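Local coordinates for ferredoxin CarAc (Pseudomonas resinovorans, PDB 7BUH), which carries electrons from the reductase CarAd to the terminal oxygenase CarAa of carbazole 1,9a-dioxygenase by means of a Rieske [2Fe-2S] cluster, at residues 45-53 and 65-73; 11-20 and 31-39. All coordinates share one frame; numbering follows the deposited sequence.

Overall arrangement
From the N terminus, strand 5-10 leads into 11-20, which packs on 31-39 in interaction 2. This contact closes the hairpin of strands 18-24 and 27-35 at one edge of the six-stranded antiparallel sheet. Strand 38-43 adds to the same sheet, and after it the chain leaves for the cluster-binding region. Interaction 1 joins the loop 45-53 to residues 65-73, across the hairpin of strands 57-59 and 62-64 in the small sheet. The two contacts follow in series and neither nests in the other. The centres of interactions 1 and 2 lie about 18 Å apart. Leu53 CB packs 3.9 Å from Tyr33 OH, which is hydrogen-bonded to Thr42 OG1.

Interaction 1. Residues 45-53 and 65-73; sequences TCTHGIASL and CPFHGGAFN. With FES (Fe2/s2 (inorganic) cluster), chain B.
Cys46 and Cys65 both hold SG anti to the backbone N, and the two sulfurs converge on one iron, FE2. His48 has the same first torsion, but His68 turns CG beside its backbone N (chi1 -53°), and their ND1 atoms meet at the other iron, FE1. This is the Rieske [2Fe-2S] site. Each of two loops gives one cysteine and one histidine, in the order Cys-Thr-His and Cys-Pro-Phe-His. Cys46 SG and Cys65 SG each lie 2.3 Å from FE2; His48 ND1 and His68 ND1 each lie 2.1 Å from FE1. The two ND1 atoms approach each other because both bind iron, and no hydrogen bond joins them. The imidazole planes stand at 84°, with His68 ND1 at the edge of the His48 ring. Both histidines are exposed, consistent with electron transfer at this end of the protein.

The backbone supports the thiolates. Phe67 N donates to Cys65 SG at 3.5 Å, and His48 N makes a weaker bond to Cys46 SG. Such bonds probably help to stabilise the charge on the sulfurs. Gly49 N lies 3.0 Å from S1 of the cluster, and Gly70 N 3.4 Å from S2.

Apolar groups pack around the iron ligands. Ala51 CB lies 3.7 Å from Phe67 CB and also touches Cys65 SG. The two methyls of Leu53 divide: CD2 lies 3.8 Å from Cys65 CB, and CD1 approaches Phe72 CD2. Thr47 OG1, which is hydrogen-bonded to Val86 O, also touches Phe72 CZ. Cys46 SG meets the Phe72 ring at its edge, 3.8 Å from CE2.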
loop_
_atom_site.group_PDB
_atom_site.type_symbol
_atom_site.label_atom_id
_atom_site.label_comp_id
_atom_site.label_asym_id
_atom_site.label_seq_id
_atom_site.Cartn_x
_atom_site.Cartn_y
_atom_site.Cartn_z
ATOM N N THR A 45 6.220 -0.551 3.609
ATOM C CA THR A 45 7.166 -0.460 4.748
ATOM C C THR A 45 6.560 0.445 5.812
ATOM O O THR A 45 6.311 1.587 5.526
ATOM C CB THR A 45 8.547 -0.002 4.288
ATOM O OG1 THR A 45 8.953 -0.859 3.209
ATOM C CG2 THR A 45 9.542 -0.046 5.427
ATOM N N CYS A 46 6.336 -0.090 7.007
ATOM C CA CYS A 46 5.897 0.693 8.173
ATOM C C CYS A 46 6.906 1.824 8.402
ATOM O O CYS A 46 8.135 1.546 8.489
ATOM C CB CYS A 46 5.793 -0.180 9.412
ATOM S SG CYS A 46 5.060 0.734 10.780
ATOM N N THR A 47 6.408 3.048 8.530
ATOM C CA THR A 47 7.285 4.235 8.699
ATOM C C THR A 47 7.976 4.216 10.058
ATOM O O THR A 47 9.004 4.893 10.197
ATOM C CB THR A 47 6.522 5.536 8.479
ATOM O OG1 THR A 47 5.453 5.563 9.419
ATOM C CG2 THR A 47 6.073 5.657 7.045
ATOM N N HIS A 48 7.432 3.481 11.021
ATOM C CA HIS A 48 7.937 3.447 12.408
ATOM C C HIS A 48 9.219 2.606 12.498
ATOM O O HIS A 48 10.263 3.153 12.842
ATOM C CB HIS A 48 6.846 2.965 13.360
ATOM C CG HIS A 48 7.344 2.858 14.751
ATOM N ND1 HIS A 48 7.521 1.626 15.342
ATOM C CD2 HIS A 48 7.735 3.800 15.643
ATOM C CE1 HIS A 48 7.952 1.815 16.588
ATOM N NE2 HIS A 48 8.133 3.142 16.774
ATOM N N GLY A 49 9.145 1.299 12.294
ATOM C CA GLY A 49 10.290 0.397 12.526
ATOM C C GLY A 49 10.497 -0.637 11.426
ATOM O O GLY A 49 11.029 -1.739 11.755
ATOM N N ILE A 50 10.087 -0.332 10.184
ATOM C CA ILE A 50 10.605 -0.983 8.946
ATOM C C ILE A 50 9.963 -2.358 8.705
ATOM O O ILE A 50 10.476 -3.119 7.857
ATOM C CB ILE A 50 12.140 -1.104 9.046
ATOM C CG1 ILE A 50 12.803 0.257 9.275
ATOM C CG2 ILE A 50 12.712 -1.801 7.840
ATOM C CD1 ILE A 50 12.485 1.290 8.220
ATOM N N ALA A 51 8.866 -2.667 9.372
ATOM C CA ALA A 51 8.141 -3.934 9.164
ATOM C C ALA A 51 7.452 -3.896 7.800
ATOM O O ALA A 51 7.246 -2.799 7.240
ATOM C CB ALA A 51 7.149 -4.155 10.264
ATOM N N SER A 52 7.078 -5.071 7.298
ATOM C CA SER A 52 6.215 -5.195 6.097
ATOM C C SER A 52 4.746 -5.178 6.537
ATOM O O SER A 52 4.283 -6.134 7.186
ATOM C CB SER A 52 6.598 -6.411 5.295
ATOM O OG SER A 52 5.748 -6.552 4.185
ATOM N N LEU A 53 4.004 -4.139 6.154
ATOM C CA LEU A 53 2.552 -4.067 6.444
ATOM C C LEU A 53 1.762 -5.201 5.773
ATOM O O LEU A 53 0.728 -5.579 6.316
ATOM C CB LEU A 53 2.009 -2.683 6.073
ATOM C CG LEU A 53 2.571 -1.544 6.919
ATOM C CD1 LEU A 53 2.062 -0.219 6.418
ATOM C CD2 LEU A 53 2.220 -1.724 8.391
ATOM N N CYS A 65 0.209 -3.049 11.895
ATOM C CA CYS A 65 1.611 -3.443 11.681
ATOM C C CYS A 65 1.932 -4.677 12.524
ATOM O O CYS A 65 1.630 -4.701 13.714
ATOM C CB CYS A 65 2.539 -2.312 12.110
ATOM S SG CYS A 65 4.269 -2.783 11.905
ATOM N N PRO A 66 2.587 -5.710 11.971
ATOM C CA PRO A 66 2.889 -6.908 12.757
ATOM C C PRO A 66 4.010 -6.730 13.791
ATOM O O PRO A 66 4.105 -7.556 14.683
ATOM C CB PRO A 66 3.291 -7.908 11.661
ATOM C CG PRO A 66 3.895 -7.070 10.577
ATOM C CD PRO A 66 3.054 -5.812 10.581
ATOM N N PHE A 67 4.842 -5.690 13.707
ATOM C CA PHE A 67 6.039 -5.606 14.576
ATOM C C PHE A 67 5.641 -5.007 15.937
ATOM O O PHE A 67 5.836 -5.739 16.971
ATOM C CB PHE A 67 7.194 -4.917 13.851
ATOM C CG PHE A 67 8.528 -5.353 14.387
ATOM C CD1 PHE A 67 8.897 -6.696 14.361
ATOM C CD2 PHE A 67 9.381 -4.443 14.991
ATOM C CE1 PHE A 67 10.110 -7.102 14.900
ATOM C CE2 PHE A 67 10.593 -4.853 15.530
ATOM C CZ PHE A 67 10.957 -6.179 15.477
ATOM N N HIS A 68 5.071 -3.797 15.965
ATOM C CA HIS A 68 4.725 -3.087 17.226
ATOM C C HIS A 68 3.238 -2.764 17.338
ATOM O O HIS A 68 2.889 -2.053 18.278
ATOM C CB HIS A 68 5.482 -1.767 17.419
ATOM C CG HIS A 68 6.954 -1.910 17.289
ATOM N ND1 HIS A 68 7.648 -1.319 16.259
ATOM C CD2 HIS A 68 7.854 -2.597 18.028
ATOM C CE1 HIS A 68 8.931 -1.628 16.375
ATOM N NE2 HIS A 68 9.080 -2.408 17.461
ATOM N N GLY A 69 2.398 -3.240 16.425
ATOM C CA GLY A 69 0.951 -2.970 16.533
ATOM C C GLY A 69 0.592 -1.500 16.342
ATOM O O GLY A 69 -0.540 -1.119 16.689
ATOM N N GLY A 70 1.476 -0.688 15.757
ATOM C CA GLY A 70 1.050 0.585 15.149
ATOM C C GLY A 70 0.046 0.296 14.046
ATOM O O GLY A 70 -0.177 -0.891 13.719
ATOM N N ALA A 71 -0.589 1.308 13.498
ATOM C CA ALA A 71 -1.604 1.082 12.454
ATOM C C ALA A 71 -1.782 2.338 11.611
ATOM O O ALA A 71 -1.382 3.435 12.066
ATOM C CB ALA A 71 -2.908 0.632 13.069
ATOM N N PHE A 72 -2.310 2.145 10.404
ATOM C CA PHE A 72 -2.561 3.216 9.419
ATOM C C PHE A 72 -3.925 3.001 8.806
ATOM O O PHE A 72 -4.302 1.833 8.604
ATOM C CB PHE A 72 -1.538 3.201 8.287
ATOM C CG PHE A 72 -0.128 3.410 8.756
ATOM C CD1 PHE A 72 0.408 4.693 8.848
ATOM C CD2 PHE A 72 0.665 2.327 9.099
ATOM C CE1 PHE A 72 1.723 4.867 9.249
ATOM C CE2 PHE A 72 1.964 2.508 9.522
ATOM C CZ PHE A 72 2.491 3.781 9.597
ATOM N N ASN A 73 -4.611 4.089 8.465
ATOM C CA ASN A 73 -5.810 4.014 7.593
ATOM C C ASN A 73 -5.301 3.725 6.175
ATOM O O ASN A 73 -4.465 4.502 5.714
ATOM C CB ASN A 73 -6.620 5.299 7.657
ATOM C CG ASN A 73 -7.909 5.162 6.873
ATOM O OD1 ASN A 73 -7.896 5.150 5.652
ATOM N ND2 ASN A 73 -9.029 5.106 7.567
HETATM FE FE1 FES B . 6.771 -0.249 14.631
HETATM FE FE2 FES B . 5.317 -0.805 12.460
HETATM S S1 FES B . 7.480 -1.218 12.725
HETATM S S2 FES B . 4.585 -0.079 14.436
#

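Interaction 2. Residues 11-20 and 31-39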
loop_
_atom_site.group_PDB
_atom_site.type_symbol
_atom_site.label_atom_id
_atom_site.label_comp_id
_atom_site.label_asym_id
_atom_site.label_seq_id
_atom_site.Cartn_x
_atom_site.Cartn_y
_atom_site.Cartn_z
ATOM N N ALA A 11 -8.697 -9.539 -9.555
ATOM C CA ALA A 11 -9.515 -9.067 -8.411
ATOM C C ALA A 11 -10.064 -10.263 -7.646
ATOM O O ALA A 11 -10.013 -10.244 -6.401
ATOM C CB ALA A 11 -10.616 -8.129 -8.867
ATOM N N SER A 12 -10.455 -11.334 -8.333
ATOM C CA SER A 12 -11.081 -12.502 -7.649
ATOM C C SER A 12 -10.046 -13.329 -6.849
ATOM O O SER A 12 -10.455 -14.155 -6.001
ATOM C CB SER A 12 -11.834 -13.307 -8.653
ATOM O OG SER A 12 -10.982 -13.744 -9.691
ATOM N N ASP A 13 -8.752 -13.100 -7.091
ATOM C CA ASP A 13 -7.606 -13.737 -6.383
ATOM C C ASP A 13 -7.424 -13.116 -4.998
ATOM O O ASP A 13 -6.690 -13.690 -4.202
ATOM C CB ASP A 13 -6.284 -13.522 -7.133
ATOM C CG ASP A 13 -6.105 -14.391 -8.364
ATOM O OD1 ASP A 13 -6.760 -15.438 -8.409
ATOM O OD2 ASP A 13 -5.283 -14.003 -9.267
ATOM N N MET A 14 -8.041 -11.969 -4.720
ATOM C CA MET A 14 -7.956 -11.340 -3.376
ATOM C C MET A 14 -9.297 -11.472 -2.661
ATOM O O MET A 14 -10.311 -10.935 -3.145
ATOM C CB MET A 14 -7.546 -9.871 -3.490
ATOM C CG MET A 14 -6.116 -9.695 -3.964
ATOM S SD MET A 14 -5.559 -7.969 -3.766
ATOM C CE MET A 14 -5.435 -7.809 -1.982
ATOM N N GLN A 15 -9.296 -12.186 -1.540
ATOM C CA GLN A 15 -10.477 -12.245 -0.660
ATOM C C GLN A 15 -10.547 -10.892 0.029
ATOM O O GLN A 15 -9.511 -10.285 0.268
ATOM C CB GLN A 15 -10.377 -13.374 0.375
ATOM C CG GLN A 15 -10.507 -14.777 -0.206
ATOM C CD GLN A 15 -11.898 -14.961 -0.761
ATOM O OE1 GLN A 15 -12.886 -14.934 -0.029
ATOM N NE2 GLN A 15 -11.980 -15.086 -2.069
ATOM N N PRO A 16 -11.748 -10.441 0.434
ATOM C CA PRO A 16 -11.865 -9.250 1.267
ATOM C C PRO A 16 -11.036 -9.427 2.555
ATOM O O PRO A 16 -10.965 -10.533 3.135
ATOM C CB PRO A 16 -13.377 -9.107 1.507
ATOM C CG PRO A 16 -14.010 -9.959 0.405
ATOM C CD PRO A 16 -13.040 -11.082 0.144
ATOM N N GLY A 17 -10.396 -8.345 2.993
ATOM C CA GLY A 17 -9.578 -8.371 4.206
ATOM C C GLY A 17 -8.218 -9.000 3.974
ATOM O O GLY A 17 -7.596 -9.402 4.978
ATOM N N THR A 18 -7.699 -8.991 2.742
ATOM C CA THR A 18 -6.356 -9.549 2.425
ATOM C C THR A 18 -5.443 -8.458 1.867
ATOM O O THR A 18 -5.945 -7.432 1.404
ATOM C CB THR A 18 -6.378 -10.736 1.458
ATOM O OG1 THR A 18 -6.966 -10.377 0.208
ATOM C CG2 THR A 18 -7.092 -11.935 2.055
ATOM N N ILE A 19 -4.138 -8.708 1.918
ATOM C CA ILE A 19 -3.089 -7.751 1.450
ATOM C C ILE A 19 -2.176 -8.521 0.516
ATOM O O ILE A 19 -1.888 -9.688 0.825
ATOM C CB ILE A 19 -2.293 -7.125 2.616
ATOM C CG1 ILE A 19 -3.174 -6.732 3.812
ATOM C CG2 ILE A 19 -1.462 -5.933 2.161
ATOM C CD1 ILE A 19 -2.949 -7.544 5.037
ATOM N N ARG A 20 -1.705 -7.880 -0.536
ATOM C CA ARG A 20 -0.658 -8.396 -1.453
ATOM C C ARG A 20 0.478 -7.391 -1.467
ATOM O O ARG A 20 0.217 -6.184 -1.658
ATOM C CB ARG A 20 -1.147 -8.536 -2.895
ATOM C CG ARG A 20 -2.005 -9.760 -3.172
ATOM C CD ARG A 20 -1.181 -10.931 -3.696
ATOM N NE ARG A 20 -1.960 -11.825 -4.556
ATOM C CZ ARG A 20 -2.995 -12.549 -4.143
ATOM N NH1 ARG A 20 -3.620 -13.349 -4.981
ATOM N NH2 ARG A 20 -3.402 -12.497 -2.892
ATOM N N ALA A 31 1.994 -2.164 -0.695
ATOM C CA ALA A 31 0.972 -3.105 -0.186
ATOM C C ALA A 31 -0.341 -2.730 -0.863
ATOM O O ALA A 31 -0.673 -1.541 -0.905
ATOM C CB ALA A 31 0.894 -3.020 1.307
ATOM N N VAL A 32 -1.035 -3.710 -1.413
ATOM C CA VAL A 32 -2.386 -3.527 -1.994
ATOM C C VAL A 32 -3.390 -4.247 -1.095
ATOM O O VAL A 32 -3.181 -5.446 -0.781
ATOM C CB VAL A 32 -2.438 -4.059 -3.431
ATOM C CG1 VAL A 32 -3.819 -3.938 -4.010
ATOM C CG2 VAL A 32 -1.431 -3.321 -4.284
ATOM N N TYR A 33 -4.432 -3.546 -0.672
ATOM C CA TYR A 33 -5.406 -4.050 0.327
ATOM C C TYR A 33 -6.764 -4.172 -0.343
ATOM O O TYR A 33 -7.110 -3.257 -1.086
ATOM C CB TYR A 33 -5.549 -3.076 1.496
ATOM C CG TYR A 33 -4.265 -2.552 2.065
ATOM C CD1 TYR A 33 -3.656 -1.414 1.575
ATOM C CD2 TYR A 33 -3.677 -3.174 3.144
ATOM C CE1 TYR A 33 -2.488 -0.904 2.115
ATOM C CE2 TYR A 33 -2.510 -2.677 3.699
ATOM C CZ TYR A 33 -1.905 -1.549 3.185
ATOM O OH TYR A 33 -0.774 -1.074 3.792
ATOM N N ARG A 34 -7.461 -5.294 -0.128
ATOM C CA ARG A 34 -8.878 -5.425 -0.510
ATOM C C ARG A 34 -9.676 -5.250 0.783
ATOM O O ARG A 34 -9.552 -6.104 1.685
ATOM C CB ARG A 34 -9.202 -6.759 -1.176
ATOM C CG ARG A 34 -10.656 -6.795 -1.623
ATOM C CD ARG A 34 -11.074 -8.073 -2.324
ATOM N NE ARG A 34 -12.474 -8.003 -2.694
ATOM C CZ ARG A 34 -13.024 -8.569 -3.772
ATOM N NH1 ARG A 34 -12.277 -9.194 -4.666
ATOM N NH2 ARG A 34 -14.322 -8.412 -4.002
ATOM N N VAL A 35 -10.400 -4.146 0.880
ATOM C CA VAL A 35 -11.280 -3.850 2.032
ATOM C C VAL A 35 -12.697 -4.020 1.508
ATOM O O VAL A 35 -13.120 -3.166 0.697
ATOM C CB VAL A 35 -10.988 -2.461 2.616
ATOM C CG1 VAL A 35 -11.920 -2.133 3.761
ATOM C CG2 VAL A 35 -9.519 -2.386 3.044
ATOM N N GLY A 36 -13.335 -5.137 1.878
ATOM C CA GLY A 36 -14.644 -5.534 1.307
ATOM C C GLY A 36 -14.519 -5.630 -0.197
ATOM O O GLY A 36 -13.722 -6.478 -0.637
ATOM N N ASP A 37 -15.163 -4.737 -0.952
ATOM C CA ASP A 37 -15.111 -4.767 -2.441
ATOM C C ASP A 37 -14.413 -3.528 -2.984
ATOM O O ASP A 37 -14.736 -3.126 -4.097
ATOM C CB ASP A 37 -16.514 -4.895 -3.041
ATOM C CG ASP A 37 -17.195 -6.178 -2.628
ATOM O OD1 ASP A 37 -16.499 -7.235 -2.598
ATOM O OD2 ASP A 37 -18.407 -6.112 -2.303
ATOM N N GLN A 38 -13.466 -2.952 -2.233
ATOM C CA GLN A 38 -12.680 -1.791 -2.684
ATOM C C GLN A 38 -11.207 -2.128 -2.457
ATOM O O GLN A 38 -10.890 -2.967 -1.605
ATOM C CB GLN A 38 -13.076 -0.491 -1.981
ATOM C CG GLN A 38 -14.534 -0.109 -2.196
ATOM C CD GLN A 38 -14.958 1.020 -1.281
ATOM O OE1 GLN A 38 -14.230 1.435 -0.379
ATOM N NE2 GLN A 38 -16.145 1.552 -1.522
ATOM N N PHE A 39 -10.374 -1.519 -3.270
ATOM C CA PHE A 39 -8.906 -1.729 -3.293
ATOM C C PHE A 39 -8.202 -0.419 -2.983
ATOM O O PHE A 39 -8.599 0.622 -3.535
ATOM C CB PHE A 39 -8.470 -2.281 -4.653
ATOM C CG PHE A 39 -9.009 -3.653 -4.939
ATOM C CD1 PHE A 39 -10.254 -3.816 -5.542
ATOM C CD2 PHE A 39 -8.272 -4.776 -4.573
ATOM C CE1 PHE A 39 -10.738 -5.097 -5.803
ATOM C CE2 PHE A 39 -8.746 -6.049 -4.859
ATOM C CZ PHE A 39 -9.996 -6.193 -5.444
#
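Gly17 N donates to Arg34 O at 2.7 Å, where strands 18-24 and 27-35 pair as an antiparallel hairpin. Gly17 and Thr18 both face Arg34, forming a G1 beta bulge at the type II turn 15-18. Arg34 N donates to Thr18 O. Farther along, Arg20 and Val32 exchange two backbone hydrogen bonds.

The Arg34 side chain is extended from CG to NE, with CG anti to the backbone N (chi1 -176°), and it runs alongside Pro16. Two residues of its own segment hold the guanidinium. NE donates to Gly36 O at 2.8 Å, and NH2 forms a salt bridge with Asp37 OD1, also at 2.8 Å. Both acceptors lie in the guanidinium plane, so they should hold the group against rotation. NH1 turns to the other segment and makes a weak bond to Met14 O, while Pro16 CD lies over one face.

Ile19 and Tyr33 lie side by side on one face of the sheet, with Ile19 CG1 3.7 Å from Tyr33 CD2. On the face that carries Val32 and Arg34, Met14 packs against the hairpin, and its CE lies 3.5 Å from Val32 O. Met14 SD meets the Phe39 ring at its edge, 3.9 Å from CE2.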